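Local coordinates for DNA repair and recombination protein RadB (Thermococcus kodakarensis, PDB 2CVH), which is thought to take part in DNA repair and homologous recombination, binding DNA without promoting strand exchange and showing very weak ATPase activity, at residues Phe17-Leu22 with Ala142-Pro148. Sequence-based numbering, arbitrary orientation.
Sequences FAPGVL and ARKHNIP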
ATOM      1  N   PHE A  17       1.273   4.012  -9.478  1.00 11.48           N
ATOM      2  CA  PHE A  17       0.932   4.815  -8.334  1.00 14.21           C
ATOM      3  C   PHE A  17       1.381   6.255  -8.552  1.00 16.41           C
ATOM      4  O   PHE A  17       2.405   6.502  -9.197  1.00 17.30           O
ATOM      5  CB  PHE A  17       1.549   4.210  -7.091  1.00 12.13           C
ATOM      6  CG  PHE A  17       0.923   2.906  -6.684  1.00 12.84           C
ATOM      7  CD1 PHE A  17      -0.121   2.878  -5.775  1.00 11.24           C
ATOM      8  CD2 PHE A  17       1.432   1.692  -7.164  1.00 15.72           C
ATOM      9  CE1 PHE A  17      -0.654   1.671  -5.333  1.00 16.69           C
ATOM     10  CE2 PHE A  17       0.906   0.468  -6.727  1.00 13.54           C
ATOM     11  CZ  PHE A  17      -0.142   0.462  -5.805  1.00 13.75           C
ATOM     12  N   ALA A  18       0.569   7.192  -8.057  1.00 16.19           N
ATOM     13  CA  ALA A  18       0.793   8.628  -8.201  1.00 12.82           C
ATOM     14  C   ALA A  18       1.714   9.235  -7.159  1.00 13.47           C
ATOM     15  O   ALA A  18       1.547   9.011  -5.960  1.00 12.27           O
ATOM     16  CB  ALA A  18      -0.516   9.353  -8.174  1.00 11.85           C
ATOM     17  N   PRO A  19       2.698  10.025  -7.609  1.00 13.51           N
ATOM     18  CA  PRO A  19       3.628  10.657  -6.684  1.00 16.91           C
ATOM     19  C   PRO A  19       2.968  11.813  -5.960  1.00 19.79           C
ATOM     20  O   PRO A  19       2.103  12.484  -6.512  1.00 21.89           O
ATOM     21  CB  PRO A  19       4.751  11.132  -7.609  1.00 14.52           C
ATOM     22  CG  PRO A  19       4.063  11.426  -8.880  1.00 15.03           C
ATOM     23  CD  PRO A  19       3.095  10.280  -9.011  1.00 15.12           C
ATOM     24  N   GLY A  20       3.347  12.013  -4.705  1.00 20.91           N
ATOM     25  CA  GLY A  20       2.809  13.123  -3.954  1.00 18.25           C
ATOM     26  C   GLY A  20       1.419  12.941  -3.426  1.00 25.92           C
ATOM     27  O   GLY A  20       0.790  13.927  -3.040  1.00 30.75           O
ATOM     28  N   VAL A  21       0.909  11.710  -3.447  1.00 26.48           N
ATOM     29  CA  VAL A  21      -0.432  11.431  -2.920  1.00 24.64           C
ATOM     30  C   VAL A  21      -0.436  10.105  -2.175  1.00 23.93           C
ATOM     31  O   VAL A  21       0.522   9.315  -2.283  1.00 20.57           O
ATOM     32  CB  VAL A  21      -1.543  11.408  -4.027  1.00 26.16           C
ATOM     33  CG1 VAL A  21      -1.592  12.759  -4.767  1.00 27.40           C
ATOM     34  CG2 VAL A  21      -1.320  10.288  -4.990  1.00 21.24           C
ATOM     35  N   LEU A  22      -1.433   9.933  -1.310  1.00 18.72           N
ATOM     36  CA  LEU A  22      -1.573   8.703  -0.566  1.00 18.08           C
ATOM     37  C   LEU A  22      -2.596   7.843  -1.294  1.00 22.45           C
ATOM     38  O   LEU A  22      -3.705   8.298  -1.579  1.00 22.81           O
ATOM     39  CB  LEU A  22      -2.064   8.935   0.851  1.00 13.54           C
ATOM     40  CG  LEU A  22      -1.269   9.766   1.861  1.00 22.41           C
ATOM     41  CD1 LEU A  22      -1.594   9.252   3.251  1.00 21.23           C
ATOM     42  CD2 LEU A  22       0.210   9.682   1.634  1.00 21.46           C
ATOM     43  N   ALA A 142       5.230  12.551   1.216  1.00 23.81           N
ATOM     44  CA  ALA A 142       4.951  12.326  -0.199  1.00 16.91           C
ATOM     45  C   ALA A 142       5.125  13.601  -1.012  1.00 16.75           C
ATOM     46  O   ALA A 142       5.642  13.588  -2.132  1.00 14.16           O
ATOM     47  CB  ALA A 142       3.548  11.776  -0.363  1.00 18.82           C
ATOM     48  N   ARG A 143       4.718  14.719  -0.445  1.00 19.27           N
ATOM     49  CA  ARG A 143       4.832  15.986  -1.159  1.00 26.32           C
ATOM     50  C   ARG A 143       6.239  16.556  -1.197  1.00 24.90           C
ATOM     51  O   ARG A 143       6.659  17.113  -2.217  1.00 27.09           O
ATOM     52  CB  ARG A 143       3.879  17.005  -0.564  1.00 28.94           C
ATOM     53  CG  ARG A 143       2.502  16.494  -0.580  1.00 34.83           C
ATOM     54  CD  ARG A 143       1.685  17.220  -1.566  1.00 36.81           C
ATOM     55  NE  ARG A 143       0.669  17.943  -0.824  1.00 39.53           N
ATOM     56  CZ  ARG A 143      -0.618  17.893  -1.105  1.00 35.80           C
ATOM     57  NH1 ARG A 143      -1.038  17.146  -2.127  1.00 34.47           N
ATOM     58  NH2 ARG A 143      -1.471  18.585  -0.356  1.00 34.27           N
ATOM     59  N   LYS A 144       6.974  16.427  -0.103  1.00 26.90           N
ATOM     60  CA  LYS A 144       8.322  16.955  -0.100  1.00 33.72           C
ATOM     61  C   LYS A 144       9.229  16.221  -1.093  1.00 31.72           C
ATOM     62  O   LYS A 144      10.092  16.836  -1.728  1.00 34.31           O
ATOM     63  CB  LYS A 144       8.917  16.922   1.310  1.00 38.60           C
ATOM     64  CG  LYS A 144       8.151  17.748   2.343  1.00 48.99           C
ATOM     65  CD  LYS A 144       7.736  19.127   1.807  1.00 52.96           C
ATOM     66  CE  LYS A 144       6.244  19.153   1.430  1.00 55.71           C
ATOM     67  NZ  LYS A 144       5.851  20.294   0.541  1.00 56.02           N
ATOM     68  N   HIS A 145       9.008  14.921  -1.264  1.00 27.49           N
ATOM     69  CA  HIS A 145       9.837  14.124  -2.171  1.00 22.29           C
ATOM     70  C   HIS A 145       9.172  13.738  -3.475  1.00 19.72           C
ATOM     71  O   HIS A 145       9.793  13.136  -4.350  1.00 19.75           O
ATOM     72  CB  HIS A 145      10.310  12.867  -1.443  1.00 25.88           C
ATOM     73  CG  HIS A 145      11.060  13.166  -0.185  1.00 25.89           C
ATOM     74  ND1 HIS A 145      10.491  13.053   1.060  1.00 27.46           N
ATOM     75  CD2 HIS A 145      12.304  13.658   0.013  1.00 24.29           C
ATOM     76  CE1 HIS A 145      11.348  13.466   1.975  1.00 27.64           C
ATOM     77  NE2 HIS A 145      12.455  13.838   1.363  1.00 28.00           N
ATOM     78  N   ASN A 146       7.918  14.120  -3.629  1.00 17.56           N
ATOM     79  CA  ASN A 146       7.170  13.786  -4.825  1.00 16.85           C
ATOM     80  C   ASN A 146       7.290  12.307  -5.151  1.00 17.85           C
ATOM     81  O   ASN A 146       7.784  11.929  -6.209  1.00 21.07           O
ATOM     82  CB  ASN A 146       7.603  14.594  -6.039  1.00 12.60           C
ATOM     83  CG  ASN A 146       6.501  14.659  -7.077  1.00 14.70           C
ATOM     84  OD1 ASN A 146       5.355  14.399  -6.760  1.00 10.79           O
ATOM     85  ND2 ASN A 146       6.833  15.019  -8.299  1.00 14.54           N
ATOM     86  N   ILE A 147       6.875  11.469  -4.215  1.00 17.91           N
ATOM     87  CA  ILE A 147       6.905  10.029  -4.430  1.00 17.88           C
ATOM     88  C   ILE A 147       5.593   9.515  -3.854  1.00 18.86           C
ATOM     89  O   ILE A 147       4.918  10.232  -3.108  1.00 17.14           O
ATOM     90  CB  ILE A 147       8.086   9.316  -3.721  1.00 13.58           C
ATOM     91  CG1 ILE A 147       8.100   9.659  -2.234  1.00  9.69           C
ATOM     92  CG2 ILE A 147       9.406   9.623  -4.437  1.00 19.01           C
ATOM     93  CD1 ILE A 147       9.113   8.822  -1.436  1.00 16.22           C
ATOM     94  N   PRO A 148       5.195   8.287  -4.237  1.00 14.04           N
ATOM     95  CA  PRO A 148       3.952   7.728  -3.724  1.00 11.97           C
ATOM     96  C   PRO A 148       4.100   7.167  -2.329  1.00 12.79           C
ATOM     97  O   PRO A 148       5.199   6.790  -1.909  1.00 13.22           O
ATOM     98  CB  PRO A 148       3.658   6.591  -4.708  1.00 11.45           C
ATOM     99  CG  PRO A 148       4.443   6.968  -5.960  1.00 13.01           C
ATOM    100  CD  PRO A 148       5.717   7.478  -5.350  1.00 10.36           C
TER
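The side chains of Pro19 and Asn146 run alongside each other in the same direction, with Pro19 CB 3.4 Å from Asn146 OD1. With CG anti to the backbone N (chi1 -157°), the Asn146 amide oxygen lies alongside the Pro19 ring. Pro148 packs on the Ala18 carbonyl and the Phe17 side chain: Pro148 CB is 3.4 Å from Ala18 O and 4.0 Å from Phe17 CB. The Phe17 ring turns away from this contact and packs on Leu36 and Thr40 of helix 33-44. Gly20, third residue of a type II turn running from Ala18 to Val21, has positive phi (77°) and presents bare backbone to the helix end. Its N donates to Ile147 O (2.9 Å, 165° at the hydrogen), approaching from above the carbonyl plane, while Gly20 CA makes a CH...O contact of 3.4 Å to Ala142 O. That carbonyl also accepts Ile147 N, so Ala142 O takes one N-H bond and one C-H contact. The bent Arg143 chain passes Gly20 O, with CD 3.7 Å away. The turn thus packs against the C-terminal end of helix 128-145 where two neighbouring parallel strands, 22-26 and 149-153, begin, an arrangement that belongs to the RecA-like P-loop ATPase core.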